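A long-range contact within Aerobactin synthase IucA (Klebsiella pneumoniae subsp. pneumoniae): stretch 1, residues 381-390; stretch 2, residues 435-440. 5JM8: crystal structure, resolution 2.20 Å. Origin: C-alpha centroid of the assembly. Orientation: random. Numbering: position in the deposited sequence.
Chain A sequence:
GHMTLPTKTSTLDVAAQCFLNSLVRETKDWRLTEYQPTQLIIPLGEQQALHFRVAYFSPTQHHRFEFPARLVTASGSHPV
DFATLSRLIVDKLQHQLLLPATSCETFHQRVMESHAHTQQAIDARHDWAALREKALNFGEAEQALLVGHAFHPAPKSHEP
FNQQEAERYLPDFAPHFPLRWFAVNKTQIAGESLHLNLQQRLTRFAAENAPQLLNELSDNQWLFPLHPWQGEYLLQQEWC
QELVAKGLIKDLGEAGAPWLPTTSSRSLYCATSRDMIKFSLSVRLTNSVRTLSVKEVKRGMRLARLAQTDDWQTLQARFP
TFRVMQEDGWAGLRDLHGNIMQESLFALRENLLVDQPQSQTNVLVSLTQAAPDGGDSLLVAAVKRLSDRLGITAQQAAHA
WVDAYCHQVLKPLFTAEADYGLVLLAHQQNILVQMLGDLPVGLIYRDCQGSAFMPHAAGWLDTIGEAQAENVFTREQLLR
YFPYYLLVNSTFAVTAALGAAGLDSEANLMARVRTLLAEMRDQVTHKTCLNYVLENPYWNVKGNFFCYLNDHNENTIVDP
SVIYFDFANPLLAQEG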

ATOM      1  N   ALA A 381       9.447  13.870  19.798  1.00 15.76           N
ATOM      2  CA  ALA A 381       9.317  13.951  18.348  1.00 14.12           C
ATOM      3  C   ALA A 381       7.848  13.903  17.937  1.00 14.64           C
ATOM      4  O   ALA A 381       7.443  14.561  16.982  1.00 14.07           O
ATOM      5  N   ALA A 382       7.059  13.119  18.664  1.00 12.15           N
ATOM      6  CA  ALA A 382       5.629  13.011  18.402  1.00 14.76           C
ATOM      7  C   ALA A 382       4.900  14.289  18.807  1.00 14.27           C
ATOM      8  O   ALA A 382       4.161  14.870  18.015  1.00 15.16           O
ATOM      9  N   VAL A 383       5.115  14.715  20.048  1.00 15.15           N
ATOM     10  CA  VAL A 383       4.490  15.922  20.577  1.00 16.43           C
ATOM     11  C   VAL A 383       4.783  17.130  19.696  1.00 21.68           C
ATOM     12  O   VAL A 383       3.922  17.983  19.494  1.00 28.23           O
ATOM     13  N   LYS A 384       6.003  17.199  19.178  1.00 21.44           N
ATOM     14  CA  LYS A 384       6.392  18.279  18.281  1.00 17.70           C
ATOM     15  C   LYS A 384       5.612  18.219  16.967  1.00 16.15           C
ATOM     16  O   LYS A 384       5.306  19.252  16.374  1.00 20.12           O
ATOM     17  N   ARG A 385       5.293  17.009  16.516  1.00 13.44           N
ATOM     18  CA  ARG A 385       4.461  16.841  15.328  1.00 12.54           C
ATOM     19  C   ARG A 385       3.018  17.207  15.638  1.00 15.43           C
ATOM     20  O   ARG A 385       2.318  17.771  14.799  1.00 21.56           O
ATOM     21  N   LEU A 386       2.581  16.875  16.847  1.00 13.95           N
ATOM     22  CA  LEU A 386       1.242  17.222  17.301  1.00 14.97           C
ATOM     23  C   LEU A 386       1.085  18.738  17.322  1.00 17.29           C
ATOM     24  O   LEU A 386       0.082  19.275  16.852  1.00 18.45           O
ATOM     25  N   SER A 387       2.095  19.417  17.855  1.00 16.96           N
ATOM     26  CA  SER A 387       2.093  20.874  17.940  1.00 18.05           C
ATOM     27  C   SER A 387       1.974  21.511  16.558  1.00 20.20           C
ATOM     28  O   SER A 387       1.098  22.345  16.324  1.00 25.59           O
ATOM     29  N   ASP A 388       2.851  21.106  15.644  1.00 16.72           N
ATOM     30  CA  ASP A 388       2.896  21.684  14.304  1.00 17.57           C
ATOM     31  C   ASP A 388       1.607  21.455  13.523  1.00 19.35           C
ATOM     32  O   ASP A 388       1.161  22.330  12.779  1.00 21.92           O
ATOM     33  N   ARG A 389       1.021  20.273  13.683  1.00 20.05           N
ATOM     34  CA  ARG A 389      -0.208  19.933  12.975  1.00 16.24           C
ATOM     35  C   ARG A 389      -1.375  20.789  13.463  1.00 17.25           C
ATOM     36  O   ARG A 389      -2.073  21.415  12.662  1.00 19.86           O
ATOM     37  N   LEU A 390      -1.573  20.830  14.778  1.00 15.28           N
ATOM     38  CA  LEU A 390      -2.694  21.563  15.357  1.00 15.44           C
ATOM     39  C   LEU A 390      -2.417  23.061  15.431  1.00 20.27           C
ATOM     40  O   LEU A 390      -3.317  23.850  15.715  1.00 27.89           O
ATOM     41  N   MET A 435      -2.130   5.755  19.213  1.00 11.01           N
ATOM     42  CA  MET A 435      -2.175   7.156  18.816  1.00 10.85           C
ATOM     43  C   MET A 435      -2.795   7.342  17.438  1.00 13.24           C
ATOM     44  O   MET A 435      -2.806   6.429  16.616  1.00 11.16           O
ATOM     45  N   LEU A 436      -3.310   8.545  17.209  1.00 11.12           N
ATOM     46  CA  LEU A 436      -3.846   8.944  15.916  1.00 12.54           C
ATOM     47  C   LEU A 436      -3.502  10.412  15.711  1.00 15.47           C
ATOM     48  O   LEU A 436      -4.097  11.288  16.336  1.00 21.31           O
ATOM     49  N   GLY A 437      -2.532  10.674  14.843  1.00 13.30           N
ATOM     50  CA  GLY A 437      -2.010  12.015  14.672  1.00 11.21           C
ATOM     51  C   GLY A 437      -1.218  12.458  15.887  1.00 12.91           C
ATOM     52  O   GLY A 437      -1.312  13.610  16.309  1.00 18.61           O
ATOM     53  N   ASP A 438      -0.449  11.527  16.451  1.00 11.42           N
ATOM     54  CA  ASP A 438       0.461  11.798  17.564  1.00 12.04           C
ATOM     55  C   ASP A 438      -0.250  12.141  18.877  1.00 13.57           C
ATOM     56  O   ASP A 438       0.365  12.698  19.787  1.00 15.70           O
ATOM     57  N   LEU A 439      -1.532  11.789  18.975  1.00 11.36           N
ATOM     58  CA  LEU A 439      -2.305  11.987  20.202  1.00 11.32           C
ATOM     59  C   LEU A 439      -2.845  10.648  20.695  1.00 11.67           C
ATOM     60  O   LEU A 439      -3.389   9.883  19.905  1.00 15.03           O
ATOM     61  N   PRO A 440      -2.704  10.356  22.001  1.00 11.49           N
ATOM     62  CA  PRO A 440      -3.285   9.102  22.495  1.00 14.63           C
ATOM     63  C   PRO A 440      -4.805   9.064  22.336  1.00 18.89           C
ATOM     64  O   PRO A 440      -5.494   9.957  22.831  1.00 23.71           O
TER

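What does the start of stretch 2 offer the helix that runs through residues 381-390? Very little through its side chains. Met-435 directs its CA-to-CB bond toward the helix, with chi1 m, chi2 t and chi3 m, yet its side chain stays outside contact range. The CA-to-CB bond of Leu-436, chi1 t and chi2 p, points away, so its approach to the helix is made by the backbone: its O lies 4.2 Å from Arg-389 NH2, too far for a hydrogen bond. The backbone of Leu-436 is instead tied within its own stretch, its N donating to Leu-439 O at 3.0 Å, a bond that closes the turn carrying Gly-437 and Asp-438.

Why does Gly-437 suit the place where Arg-389 arrives? The CA-to-CB bond of Arg-389 points toward stretch 2, and the side chain has an extended first half, chi1 t and chi2 t, before chi3 turns to p. Its NH2 donates to Gly-437 O across a short 2.6 Å, and the oxygen sits at the edge of the guanidinium, near its plane, where an N-H can be directed at it. A CB at Gly-437 would point toward the helix and lie 2.6 Å from Arg-389 NH2, a clash, and the positive phi of 70° by itself favours glycine. The carbonyl oxygen is also brushed by Leu-386, its CD1 3.7 Å from Gly-437 O.

How does Asp-438 become the centre of the contact? It has the largest area covered by the opposing stretch, and its CA-to-CB bond points toward the helix. With chi1 m, it brings OD1 to Arg-385, whose own CA-to-CB bond points toward stretch 2, with chi1 m, chi2 t and chi3 m. Arg-385 NE and Arg-385 NH2 each donate to Asp-438 OD1 at 3.0 Å, so one carboxylate oxygen receives two N-H groups at the guanidinium edge and the hydrogen bonds form part of a salt bridge. On the other side of the carboxylate, Asp-438 OD2 accepts a hydrogen bond from water 1 at 2.5 Å. That water in turn accepts from Arg-389 NE at 3.0 Å and donates a weak bond to Arg-385 O at 2.9 Å, linking the aspartate to a second arginine and to the helix backbone. Ala-382 lies close by on the helix, its CA-to-CB bond pointing toward the loop: Ala-382 O is 3.5 Å from Asp-438 CB, and Ala-382 CB is 3.7 Å from Asp-438 OD1. Leu-386 adds apolar cover, its CB 4.0 Å from Asp-438 CB.

Where does the contact turn apolar? It does so at Leu-439, whose CA-to-CB bond points sideways to the helix, with chi1 t and chi2 p. Leu-386, its CA-to-CB bond also sideways and its rotamer likewise t and p, meets it methyl to methyl, CD2 of Leu-386 lying 4.0 Å from CD1 of Leu-439. Both leucines are buried. Beyond them Pro-440 is out of reach of the helix, and the contact ends.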

ATOM      1  CB  ALA A 381      10.088  12.824  17.683  1.00 13.43           C
ATOM      2  CB  ALA A 382       5.047  11.816  19.136  1.00 11.86           C
ATOM      3  CB  VAL A 383       4.973  16.208  22.013  1.00 12.86           C
ATOM      4  CG1 VAL A 383       4.446  17.551  22.513  1.00 12.50           C
ATOM      5  CG2 VAL A 383       4.538  15.090  22.942  1.00 12.65           C
ATOM      6  CB  LYS A 384       7.894  18.227  18.011  1.00 16.86           C
ATOM      7  CG  LYS A 384       8.727  18.899  19.091  1.00 16.35           C
ATOM      8  CD  LYS A 384      10.214  18.688  18.868  1.00 13.69           C
ATOM      9  CE  LYS A 384      11.044  19.608  19.752  1.00 14.18           C
ATOM     10  NZ  LYS A 384      12.466  19.654  19.315  1.00 15.22           N
ATOM     11  CB  ARG A 385       4.530  15.408  14.806  1.00 11.97           C
ATOM     12  CG  ARG A 385       5.795  15.090  14.043  1.00 12.13           C
ATOM     13  CD  ARG A 385       5.667  13.775  13.310  1.00 12.49           C
ATOM     14  NE  ARG A 385       5.402  12.671  14.225  1.00 15.30           N
ATOM     15  CZ  ARG A 385       6.344  11.949  14.824  1.00 11.52           C
ATOM     16  NH1 ARG A 385       7.627  12.208  14.610  1.00 11.72           N
ATOM     17  NH2 ARG A 385       6.000  10.961  15.639  1.00 11.46           N
ATOM     18  CB  LEU A 386       0.983  16.630  18.687  1.00 14.83           C
ATOM     19  CG  LEU A 386      -0.345  16.974  19.361  1.00 15.77           C
ATOM     20  CD1 LEU A 386      -1.519  16.523  18.507  1.00 15.31           C
ATOM     21  CD2 LEU A 386      -0.402  16.344  20.750  1.00 16.96           C
ATOM     22  CB  SER A 387       3.364  21.366  18.640  1.00 17.37           C
ATOM     23  OG  SER A 387       3.440  22.780  18.640  1.00 19.14           O
ATOM     24  CB  ASP A 388       4.071  21.105  13.512  1.00 21.85           C
ATOM     25  CG  ASP A 388       5.418  21.550  14.048  1.00 33.31           C
ATOM     26  OD1 ASP A 388       5.498  22.650  14.638  1.00 38.31           O
ATOM     27  OD2 ASP A 388       6.400  20.800  13.874  1.00 38.14           O
ATOM     28  CB  ARG A 389      -0.531  18.446  13.146  1.00 14.54           C
ATOM     29  CG  ARG A 389      -1.791  17.998  12.416  1.00 14.21           C
ATOM     30  CD  ARG A 389      -1.937  16.481  12.411  1.00 16.03           C
ATOM     31  NE  ARG A 389      -2.054  15.926  13.758  1.00 18.57           N
ATOM     32  CZ  ARG A 389      -3.199  15.802  14.423  1.00 21.46           C
ATOM     33  NH1 ARG A 389      -4.344  16.196  13.876  1.00 27.45           N
ATOM     34  NH2 ARG A 389      -3.201  15.283  15.640  1.00 18.06           N
ATOM     35  CB  LEU A 390      -3.014  21.031  16.755  1.00 13.06           C
ATOM     36  CG  LEU A 390      -3.419  19.559  16.855  1.00 11.90           C
ATOM     37  CD1 LEU A 390      -3.597  19.161  18.307  1.00 12.03           C
ATOM     38  CD2 LEU A 390      -4.692  19.288  16.068  1.00 11.78           C
ATOM     39  CB  MET A 435      -0.774   7.763  18.819  1.00 11.90           C
ATOM     40  CG  MET A 435      -0.207   8.035  20.195  1.00 11.00           C
ATOM     41  SD  MET A 435       1.462   8.693  20.084  1.00 13.84           S
ATOM     42  CE  MET A 435       2.386   7.189  19.805  1.00 10.94           C
ATOM     43  CB  LEU A 436      -5.362   8.719  15.845  1.00 12.51           C
ATOM     44  CG  LEU A 436      -6.069   9.166  14.560  1.00 14.14           C
ATOM     45  CD1 LEU A 436      -5.508   8.463  13.335  1.00 15.33           C
ATOM     46  CD2 LEU A 436      -7.574   8.930  14.659  1.00 16.36           C
ATOM     47  CB  ASP A 438       1.426  12.927  17.187  1.00 11.65           C
ATOM     48  CG  ASP A 438       2.202  12.626  15.919  1.00 11.51           C
ATOM     49  OD1 ASP A 438       3.112  11.771  15.969  1.00 13.40           O
ATOM     50  OD2 ASP A 438       1.906  13.242  14.873  1.00 12.28           O
ATOM     51  CB  LEU A 439      -3.463  12.963  19.965  1.00 13.62           C
ATOM     52  CG  LEU A 439      -4.317  13.301  21.191  1.00 16.10           C
ATOM     53  CD1 LEU A 439      -3.576  14.256  22.115  1.00 13.51           C
ATOM     54  CD2 LEU A 439      -5.658  13.883  20.774  1.00 19.57           C
ATOM     55  CB  PRO A 440      -2.894   9.085  23.979  1.00 12.05           C
ATOM     56  CG  PRO A 440      -1.747  10.022  24.092  1.00 12.00           C
ATOM     57  CD  PRO A 440      -1.982  11.078  23.062  1.00 11.74           C
TER
HETATM   58  O   HOH W   1       0.859  15.367  14.084  1.00 14.84           O